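Local coordinates for protein pyocin sheath PA0622 (Pseudomonas aeruginosa, PDB 6PYT) that forms the contractile sheath that surrounds the tube of pyocin R2, a phage-tail-like bactericidal nanomachine, at residues B[37-41]-B[57-61]; B[44-48]-B[120-124]; B[96-100]-B[109-113]. All coordinates share one frame. Numbering follows the deposited sequence.

Contact 1. Residues B[37-41]-B[57-61]; sequences AQASA and AAFGI
This contact docks a loop on the C-terminal end of a helix, around an inverse gamma turn. It lies in the Gp18 domain III N-terminal region of the sheath protein, at a partly buried site. Residues 37-41 have no regular structure and belong to the connection from strand 21-33 to strand 46-49. Residues 57-58 end helix 52-58, and F59 is the first residue to leave helical angles (phi/psi -114/167). The two segments run in opposite senses where they meet. A39 CA is 4.5 Å from F59 CA, and S40 CA is 4.4 Å from A58 CA.

S40 is the centre of the gamma turn, with phi/psi -95/59. The turn is closed by a weak hydrogen bond of 3.2 Å from A41 N to A39 O. It presents the S40 amide to a carbonyl of the last helical turn: S40 N donates to A57 O at 3.1 Å, and the bond is nearly straight at 167°.

Apolar contacts flank this point. A41 CB lies over one face of the F59 ring, 4.2 Å from F59 CE1, and 4.3 Å from A58 CB. F59 has the m rotamer, and its ring also meets F33 edge-to-face and packs on I65 of helix 64-73. A39 CB rests near the backbone beyond the helix, 4.0 Å from G60 N. The two segments bury 261 Å² between them. The S40 side chain takes the p rotamer, which brings S40 OG onto the same carbonyl, where it donates to A57 O at 2.9 Å.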
ATOM      1  N   ALA B  37      -9.386 -20.826 -75.785  1.00 61.78           N
ATOM      2  CA  ALA B  37      -8.433 -19.723 -75.767  1.00 61.78           C
ATOM      3  C   ALA B  37      -8.030 -19.362 -74.344  1.00 61.78           C
ATOM      4  O   ALA B  37      -6.849 -19.421 -73.987  1.00 61.78           O
ATOM      5  CB  ALA B  37      -9.024 -18.506 -76.480  1.00 61.78           C
ATOM      6  N   GLN B  38      -9.006 -18.980 -73.517  1.00 62.67           N
ATOM      7  CA  GLN B  38      -8.703 -18.531 -72.164  1.00 62.67           C
ATOM      8  C   GLN B  38      -8.344 -19.681 -71.234  1.00 62.67           C
ATOM      9  O   GLN B  38      -7.661 -19.456 -70.229  1.00 62.67           O
ATOM     10  CB  GLN B  38      -9.880 -17.735 -71.596  1.00 62.67           C
ATOM     11  CG  GLN B  38     -11.144 -18.541 -71.333  1.00 62.67           C
ATOM     12  CD  GLN B  38     -12.061 -18.619 -72.538  1.00 62.67           C
ATOM     13  OE1 GLN B  38     -11.656 -18.338 -73.665  1.00 62.67           O
ATOM     14  NE2 GLN B  38     -13.311 -19.003 -72.303  1.00 62.67           N
ATOM     15  N   ALA B  39      -8.777 -20.902 -71.543  1.00 58.38           N
ATOM     16  CA  ALA B  39      -8.367 -22.080 -70.787  1.00 58.38           C
ATOM     17  C   ALA B  39      -6.914 -22.380 -71.121  1.00 58.38           C
ATOM     18  O   ALA B  39      -6.608 -22.919 -72.185  1.00 58.38           O
ATOM     19  CB  ALA B  39      -9.262 -23.267 -71.114  1.00 58.38           C
ATOM     20  N   SER B  40      -6.006 -22.025 -70.221  1.00 57.02           N
ATOM     21  CA  SER B  40      -4.578 -22.216 -70.461  1.00 57.02           C
ATOM     22  C   SER B  40      -4.097 -23.526 -69.844  1.00 57.02           C
ATOM     23  O   SER B  40      -3.201 -23.561 -69.007  1.00 57.02           O
ATOM     24  CB  SER B  40      -3.785 -21.027 -69.927  1.00 57.02           C
ATOM     25  OG  SER B  40      -3.847 -20.966 -68.516  1.00 57.02           O
ATOM     26  N   ALA B  41      -4.708 -24.621 -70.280  1.00 55.61           N
ATOM     27  CA  ALA B  41      -4.286 -25.945 -69.849  1.00 55.61           C
ATOM     28  C   ALA B  41      -4.352 -26.899 -71.025  1.00 55.61           C
ATOM     29  O   ALA B  41      -5.373 -26.973 -71.710  1.00 55.61           O
ATOM     30  CB  ALA B  41      -5.154 -26.473 -68.708  1.00 55.61           C
ATOM     31  N   ALA B  57      -8.318 -19.713 -64.620  1.00 56.57           N
ATOM     32  CA  ALA B  57      -7.363 -19.308 -65.640  1.00 56.57           C
ATOM     33  C   ALA B  57      -6.822 -20.505 -66.406  1.00 56.57           C
ATOM     34  O   ALA B  57      -6.601 -20.416 -67.615  1.00 56.57           O
ATOM     35  CB  ALA B  57      -6.211 -18.522 -65.011  1.00 56.57           C
ATOM     36  N   ALA B  58      -6.610 -21.628 -65.721  1.00 55.06           N
ATOM     37  CA  ALA B  58      -6.178 -22.839 -66.404  1.00 55.06           C
ATOM     38  C   ALA B  58      -7.332 -23.499 -67.138  1.00 55.06           C
ATOM     39  O   ALA B  58      -7.184 -23.923 -68.286  1.00 55.06           O
ATOM     40  CB  ALA B  58      -5.558 -23.814 -65.407  1.00 55.06           C
ATOM     41  N   PHE B  59      -8.486 -23.572 -66.503  1.00 53.02           N
ATOM     42  CA  PHE B  59      -9.656 -24.215 -67.065  1.00 53.02           C
ATOM     43  C   PHE B  59     -10.721 -23.157 -67.298  1.00 53.02           C
ATOM     44  O   PHE B  59     -10.609 -22.026 -66.827  1.00 53.02           O
ATOM     45  CB  PHE B  59     -10.162 -25.304 -66.120  1.00 53.02           C
ATOM     46  CG  PHE B  59      -9.137 -26.341 -65.798  1.00 53.02           C
ATOM     47  CD1 PHE B  59      -8.945 -27.426 -66.626  1.00 53.02           C
ATOM     48  CD2 PHE B  59      -8.334 -26.212 -64.675  1.00 53.02           C
ATOM     49  CE1 PHE B  59      -8.000 -28.371 -66.330  1.00 53.02           C
ATOM     50  CE2 PHE B  59      -7.394 -27.160 -64.376  1.00 53.02           C
ATOM     51  CZ  PHE B  59      -7.224 -28.238 -65.204  1.00 53.02           C
ATOM     52  N   GLY B  60     -11.752 -23.518 -68.049  1.00 54.04           N
ATOM     53  CA  GLY B  60     -12.831 -22.585 -68.281  1.00 54.04           C
ATOM     54  C   GLY B  60     -13.652 -22.359 -67.027  1.00 54.04           C
ATOM     55  O   GLY B  60     -13.755 -23.221 -66.160  1.00 54.04           O
ATOM     56  N   ILE B  61     -14.233 -21.163 -66.925  1.00 54.61           N
ATOM     57  CA  ILE B  61     -15.096 -20.874 -65.789  1.00 54.61           C
ATOM     58  C   ILE B  61     -16.424 -21.613 -65.922  1.00 54.61           C
ATOM     59  O   ILE B  61     -17.085 -21.892 -64.916  1.00 54.61           O
ATOM     60  CB  ILE B  61     -15.263 -19.345 -65.640  1.00 54.61           C
ATOM     61  CG1 ILE B  61     -15.863 -18.983 -64.279  1.00 54.61           C
ATOM     62  CG2 ILE B  61     -16.089 -18.758 -66.770  1.00 54.61           C
ATOM     63  CD1 ILE B  61     -15.779 -17.520 -63.958  1.00 54.61           C
TER

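Contact 2. Residues B[44-48]-B[120-124]; sequences NVPVL and RFNAQ
V45 leads into strand 46-49 in an extended conformation (phi/psi -129/121). Its chi1 is t, and V45 CG1 lies 4.1 Å from R120 NH1; P46 CD lies 4.2 Å from the same atom. R120 is m, m, t. P46 O sits at the edge of the F121 ring, 3.2 Å from F121 CE2. V47 turns its side chain away, so it meets the ring through its backbone: V47 CA is 3.7 Å from F121 CZ. L48 CB makes a CH-pi contact over the F121 face, 3.9 Å from the ring centroid and 25° off the normal. L48 CD1 reaches A123 CB at 4.3 Å.

F121 is an m rotamer. N122 has positive phi (55/48) and points away, whereas A123 points back toward L48. L48 CA and F121 CA are 6.6 Å apart, and the directions of 45-48 and 120-123 differ by 44°. No hydrogen bond crosses; the F121 ring packs on both backbone and side-chain atoms of 46-48.

Residues 44-48 fall in the Gp18 domain III N-terminal region and 120-124 in the subtilisin-like region, so the contact packs one against the other. Within the chain, strand 46-49 is an outermost strand of the mixed sheet. It is antiparallel to strand 76-86, with V47 hydrogen-bonded to A82 and P46 packed on V81 and V83. The contact thus ties this strand to the loop leading into inner strand 127-129.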
ATOM      1  N   ASN B  44      -4.234 -33.540 -71.111  1.00 55.58           N
ATOM      2  CA  ASN B  44      -3.720 -34.566 -70.205  1.00 55.58           C
ATOM      3  C   ASN B  44      -2.423 -34.139 -69.528  1.00 55.58           C
ATOM      4  O   ASN B  44      -1.449 -34.883 -69.476  1.00 55.58           O
ATOM      5  CB  ASN B  44      -3.544 -35.872 -70.963  1.00 55.58           C
ATOM      6  CG  ASN B  44      -4.861 -36.466 -71.385  1.00 55.58           C
ATOM      7  OD1 ASN B  44      -5.817 -36.484 -70.615  1.00 55.58           O
ATOM      8  ND2 ASN B  44      -4.929 -36.939 -72.621  1.00 55.58           N
ATOM      9  N   VAL B  45      -2.414 -32.931 -68.965  1.00 53.61           N
ATOM     10  CA  VAL B  45      -1.272 -32.405 -68.242  1.00 53.61           C
ATOM     11  C   VAL B  45      -1.766 -31.914 -66.880  1.00 53.61           C
ATOM     12  O   VAL B  45      -2.643 -31.046 -66.833  1.00 53.61           O
ATOM     13  CB  VAL B  45      -0.558 -31.269 -68.986  1.00 53.61           C
ATOM     14  CG1 VAL B  45       0.487 -30.634 -68.095  1.00 53.61           C
ATOM     15  CG2 VAL B  45       0.093 -31.787 -70.251  1.00 53.61           C
ATOM     16  N   PRO B  46      -1.259 -32.438 -65.777  1.00 51.26           N
ATOM     17  CA  PRO B  46      -1.687 -31.943 -64.468  1.00 51.26           C
ATOM     18  C   PRO B  46      -1.125 -30.566 -64.180  1.00 51.26           C
ATOM     19  O   PRO B  46      -0.012 -30.226 -64.586  1.00 51.26           O
ATOM     20  CB  PRO B  46      -1.128 -32.988 -63.498  1.00 51.26           C
ATOM     21  CG  PRO B  46       0.009 -33.594 -64.215  1.00 51.26           C
ATOM     22  CD  PRO B  46      -0.352 -33.589 -65.661  1.00 51.26           C
ATOM     23  N   VAL B  47      -1.926 -29.758 -63.492  1.00 49.75           N
ATOM     24  CA  VAL B  47      -1.557 -28.402 -63.101  1.00 49.75           C
ATOM     25  C   VAL B  47      -1.863 -28.220 -61.621  1.00 49.75           C
ATOM     26  O   VAL B  47      -2.834 -28.782 -61.106  1.00 49.75           O
ATOM     27  CB  VAL B  47      -2.290 -27.351 -63.962  1.00 49.75           C
ATOM     28  CG1 VAL B  47      -1.712 -27.315 -65.359  1.00 49.75           C
ATOM     29  CG2 VAL B  47      -3.746 -27.702 -64.078  1.00 49.75           C
ATOM     30  N   LEU B  48      -1.018 -27.461 -60.926  1.00 49.64           N
ATOM     31  CA  LEU B  48      -1.209 -27.202 -59.502  1.00 49.64           C
ATOM     32  C   LEU B  48      -2.051 -25.952 -59.311  1.00 49.64           C
ATOM     33  O   LEU B  48      -1.769 -24.905 -59.897  1.00 49.64           O
ATOM     34  CB  LEU B  48       0.131 -27.068 -58.769  1.00 49.64           C
ATOM     35  CG  LEU B  48       0.118 -26.737 -57.269  1.00 49.64           C
ATOM     36  CD1 LEU B  48       1.136 -27.529 -56.517  1.00 49.64           C
ATOM     37  CD2 LEU B  48       0.445 -25.268 -57.030  1.00 49.64           C
ATOM     38  N   ARG B 120       6.340 -33.232 -60.436  1.00 53.90           N
ATOM     39  CA  ARG B 120       5.954 -32.075 -61.221  1.00 53.90           C
ATOM     40  C   ARG B 120       5.655 -30.863 -60.371  1.00 53.90           C
ATOM     41  O   ARG B 120       5.839 -29.742 -60.837  1.00 53.90           O
ATOM     42  CB  ARG B 120       4.715 -32.374 -62.072  1.00 53.90           C
ATOM     43  CG  ARG B 120       4.948 -33.172 -63.313  1.00 53.90           C
ATOM     44  CD  ARG B 120       5.541 -32.270 -64.360  1.00 53.90           C
ATOM     45  NE  ARG B 120       5.783 -32.982 -65.612  1.00 53.90           N
ATOM     46  CZ  ARG B 120       4.876 -33.127 -66.568  1.00 53.90           C
ATOM     47  NH1 ARG B 120       3.660 -32.627 -66.405  1.00 53.90           N
ATOM     48  NH2 ARG B 120       5.182 -33.784 -67.675  1.00 53.90           N
ATOM     49  N   PHE B 121       5.142 -31.065 -59.160  1.00 51.30           N
ATOM     50  CA  PHE B 121       4.715 -29.952 -58.332  1.00 51.30           C
ATOM     51  C   PHE B 121       5.002 -30.128 -56.850  1.00 51.30           C
ATOM     52  O   PHE B 121       4.632 -29.239 -56.077  1.00 51.30           O
ATOM     53  CB  PHE B 121       3.212 -29.715 -58.508  1.00 51.30           C
ATOM     54  CG  PHE B 121       2.805 -29.392 -59.904  1.00 51.30           C
ATOM     55  CD1 PHE B 121       3.095 -28.160 -60.457  1.00 51.30           C
ATOM     56  CD2 PHE B 121       2.110 -30.318 -60.655  1.00 51.30           C
ATOM     57  CE1 PHE B 121       2.716 -27.865 -61.746  1.00 51.30           C
ATOM     58  CE2 PHE B 121       1.728 -30.031 -61.932  1.00 51.30           C
ATOM     59  CZ  PHE B 121       2.032 -28.803 -62.483  1.00 51.30           C
ATOM     60  N   ASN B 122       5.651 -31.224 -56.441  1.00 52.79           N
ATOM     61  CA  ASN B 122       5.864 -31.611 -55.036  1.00 52.79           C
ATOM     62  C   ASN B 122       4.534 -31.692 -54.286  1.00 52.79           C
ATOM     63  O   ASN B 122       4.362 -31.143 -53.196  1.00 52.79           O
ATOM     64  CB  ASN B 122       6.844 -30.671 -54.324  1.00 52.79           C
ATOM     65  CG  ASN B 122       7.396 -31.257 -53.043  1.00 52.79           C
ATOM     66  OD1 ASN B 122       7.200 -32.432 -52.754  1.00 52.79           O
ATOM     67  ND2 ASN B 122       8.024 -30.419 -52.234  1.00 52.79           N
ATOM     68  N   ALA B 123       3.571 -32.375 -54.896  1.00 51.34           N
ATOM     69  CA  ALA B 123       2.234 -32.522 -54.321  1.00 51.34           C
ATOM     70  C   ALA B 123       1.726 -33.915 -54.677  1.00 51.34           C
ATOM     71  O   ALA B 123       1.127 -34.108 -55.734  1.00 51.34           O
ATOM     72  CB  ALA B 123       1.303 -31.434 -54.828  1.00 51.34           C
ATOM     73  N   GLN B 124       1.961 -34.876 -53.789  1.00 50.93           N
ATOM     74  CA  GLN B 124       1.550 -36.252 -54.021  1.00 50.93           C
ATOM     75  C   GLN B 124       0.142 -36.447 -53.485  1.00 50.93           C
ATOM     76  O   GLN B 124      -0.031 -36.509 -52.260  1.00 50.93           O
ATOM     77  CB  GLN B 124       2.501 -37.209 -53.339  1.00 50.93           C
ATOM     78  CG  GLN B 124       2.169 -38.648 -53.583  1.00 50.93           C
ATOM     79  CD  GLN B 124       3.125 -39.568 -52.894  1.00 50.93           C
ATOM     80  OE1 GLN B 124       4.017 -39.124 -52.175  1.00 50.93           O
ATOM     81  NE2 GLN B 124       2.957 -40.860 -53.109  1.00 50.93           N
TER

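Contact 3. Residues B[96-100]-B[109-113]; sequences SAVIG and TGLQA
V98 and L111 supply the apolar side-chain contact here. With chi1 t at V98 and m at L111, V98 CG1 lies 4.3 Å from L111 CG. I99 (m, t) directs its CA-to-CB bond away, and its side chain packs instead on A142 and A138. Chi1 of Q112 is m, which sets Q112 CG 3.6 Å from I99 O. T109 is p, and its OG1 is hydrogen-bonded to G101 N.

The backbone places these groups. Helix 91-99 ends at I99. G100 follows it; its N still bonds to S96 O at 3.0 Å, but its phi is positive (74/-144). Residues 109-112 form a type II' turn with G110 at its second position (78/-135). A CB on either glycine would clash with the other segment; with none present, G100 CA and G110 CA come within 4.2 Å. The turn directs the L111 amide at the helix end: L111 N donates to V98 O at 2.7 Å (136°) and weakly to I99 O at 3.3 Å. G100 CA also makes a CH...O contact of 3.4 Å with T109 O.

The arrangement joins a helix C-terminus to a tight turn. Helix 139-150 packs against it through M143 on L111 and L146 on Q112. V98 and L111 both rest on C30 of strand 21-33, while A97 and A113 touch V85 and V83 of strand 76-86.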
ATOM      1  N   SER B  96     -13.258 -44.213 -70.632  1.00 57.84           N
ATOM      2  CA  SER B  96     -11.933 -44.638 -71.060  1.00 57.84           C
ATOM      3  C   SER B  96     -10.942 -43.485 -71.046  1.00 57.84           C
ATOM      4  O   SER B  96      -9.739 -43.706 -70.876  1.00 57.84           O
ATOM      5  CB  SER B  96     -12.004 -45.246 -72.455  1.00 57.84           C
ATOM      6  OG  SER B  96     -10.714 -45.599 -72.913  1.00 57.84           O
ATOM      7  N   ALA B  97     -11.423 -42.258 -71.212  1.00 56.77           N
ATOM      8  CA  ALA B  97     -10.547 -41.100 -71.218  1.00 56.77           C
ATOM      9  C   ALA B  97     -10.284 -40.562 -69.820  1.00 56.77           C
ATOM     10  O   ALA B  97      -9.234 -39.955 -69.587  1.00 56.77           O
ATOM     11  CB  ALA B  97     -11.141 -40.001 -72.100  1.00 56.77           C
ATOM     12  N   VAL B  98     -11.210 -40.777 -68.886  1.00 55.26           N
ATOM     13  CA  VAL B  98     -10.963 -40.396 -67.499  1.00 55.26           C
ATOM     14  C   VAL B  98      -9.970 -41.356 -66.858  1.00 55.26           C
ATOM     15  O   VAL B  98      -9.063 -40.932 -66.133  1.00 55.26           O
ATOM     16  CB  VAL B  98     -12.292 -40.326 -66.722  1.00 55.26           C
ATOM     17  CG1 VAL B  98     -12.057 -40.047 -65.250  1.00 55.26           C
ATOM     18  CG2 VAL B  98     -13.166 -39.244 -67.303  1.00 55.26           C
ATOM     19  N   ILE B  99     -10.111 -42.657 -67.130  1.00 55.50           N
ATOM     20  CA  ILE B  99      -9.112 -43.633 -66.701  1.00 55.50           C
ATOM     21  C   ILE B  99      -7.775 -43.348 -67.368  1.00 55.50           C
ATOM     22  O   ILE B  99      -6.750 -43.181 -66.697  1.00 55.50           O
ATOM     23  CB  ILE B  99      -9.584 -45.064 -67.006  1.00 55.50           C
ATOM     24  CG1 ILE B  99     -10.813 -45.419 -66.183  1.00 55.50           C
ATOM     25  CG2 ILE B  99      -8.472 -46.055 -66.741  1.00 55.50           C
ATOM     26  CD1 ILE B  99     -11.476 -46.685 -66.635  1.00 55.50           C
ATOM     27  N   GLY B 100      -7.771 -43.274 -68.695  1.00 57.98           N
ATOM     28  CA  GLY B 100      -6.555 -42.936 -69.412  1.00 57.98           C
ATOM     29  C   GLY B 100      -5.573 -44.088 -69.412  1.00 57.98           C
ATOM     30  O   GLY B 100      -5.950 -45.263 -69.475  1.00 57.98           O
ATOM     31  N   THR B 109      -1.983 -40.312 -69.138  1.00 57.22           N
ATOM     32  CA  THR B 109      -3.209 -39.576 -69.403  1.00 57.22           C
ATOM     33  C   THR B 109      -4.284 -39.945 -68.392  1.00 57.22           C
ATOM     34  O   THR B 109      -4.285 -41.044 -67.834  1.00 57.22           O
ATOM     35  CB  THR B 109      -3.735 -39.857 -70.808  1.00 57.22           C
ATOM     36  OG1 THR B 109      -4.066 -41.244 -70.923  1.00 57.22           O
ATOM     37  CG2 THR B 109      -2.691 -39.509 -71.856  1.00 57.22           C
ATOM     38  N   GLY B 110      -5.209 -39.018 -68.168  1.00 54.80           N
ATOM     39  CA  GLY B 110      -6.364 -39.298 -67.343  1.00 54.80           C
ATOM     40  C   GLY B 110      -6.100 -39.275 -65.857  1.00 54.80           C
ATOM     41  O   GLY B 110      -5.450 -38.359 -65.348  1.00 54.80           O
ATOM     42  N   LEU B 111      -6.623 -40.274 -65.145  1.00 53.72           N
ATOM     43  CA  LEU B 111      -6.302 -40.424 -63.732  1.00 53.72           C
ATOM     44  C   LEU B 111      -4.839 -40.776 -63.528  1.00 53.72           C
ATOM     45  O   LEU B 111      -4.257 -40.417 -62.501  1.00 53.72           O
ATOM     46  CB  LEU B 111      -7.184 -41.495 -63.098  1.00 53.72           C
ATOM     47  CG  LEU B 111      -8.653 -41.175 -62.868  1.00 53.72           C
ATOM     48  CD1 LEU B 111      -9.375 -42.421 -62.416  1.00 53.72           C
ATOM     49  CD2 LEU B 111      -8.779 -40.095 -61.830  1.00 53.72           C
ATOM     50  N   GLN B 112      -4.229 -41.453 -64.502  1.00 53.70           N
ATOM     51  CA  GLN B 112      -2.854 -41.913 -64.387  1.00 53.70           C
ATOM     52  C   GLN B 112      -1.853 -40.773 -64.344  1.00 53.70           C
ATOM     53  O   GLN B 112      -0.725 -40.974 -63.889  1.00 53.70           O
ATOM     54  CB  GLN B 112      -2.532 -42.834 -65.557  1.00 53.70           C
ATOM     55  CG  GLN B 112      -3.445 -44.024 -65.645  1.00 53.70           C
ATOM     56  CD  GLN B 112      -3.303 -44.936 -64.464  1.00 53.70           C
ATOM     57  OE1 GLN B 112      -2.201 -45.156 -63.966  1.00 53.70           O
ATOM     58  NE2 GLN B 112      -4.419 -45.473 -63.998  1.00 53.70           N
ATOM     59  N   ALA B 113      -2.238 -39.585 -64.805  1.00 52.49           N
ATOM     60  CA  ALA B 113      -1.399 -38.403 -64.681  1.00 52.49           C
ATOM     61  C   ALA B 113      -1.338 -37.870 -63.260  1.00 52.49           C
ATOM     62  O   ALA B 113      -0.488 -37.024 -62.979  1.00 52.49           O
ATOM     63  CB  ALA B 113      -1.902 -37.307 -65.612  1.00 52.49           C
TER

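Contact 2 touches both of the others. Its centre is about 16 Å from that of contact 1 and about 14 Å from that of contact 3. V47 CG2 touches F59 CZ at 3.7 Å, joining contact 2 to contact 1. Toward contact 3, N44 ND2 is 3.5 Å from T109 CG2, and P46 CG is 3.7 Å from A113 O. Contacts 1 and 3 do not touch; their nearest atoms are about 10 Å apart. Along the chain, 96-100 and 109-113 are nested inside the loop closed by contact 2, whereas contacts 1 and 2 interleave. No other protein chain of the assembly touches any of these segments.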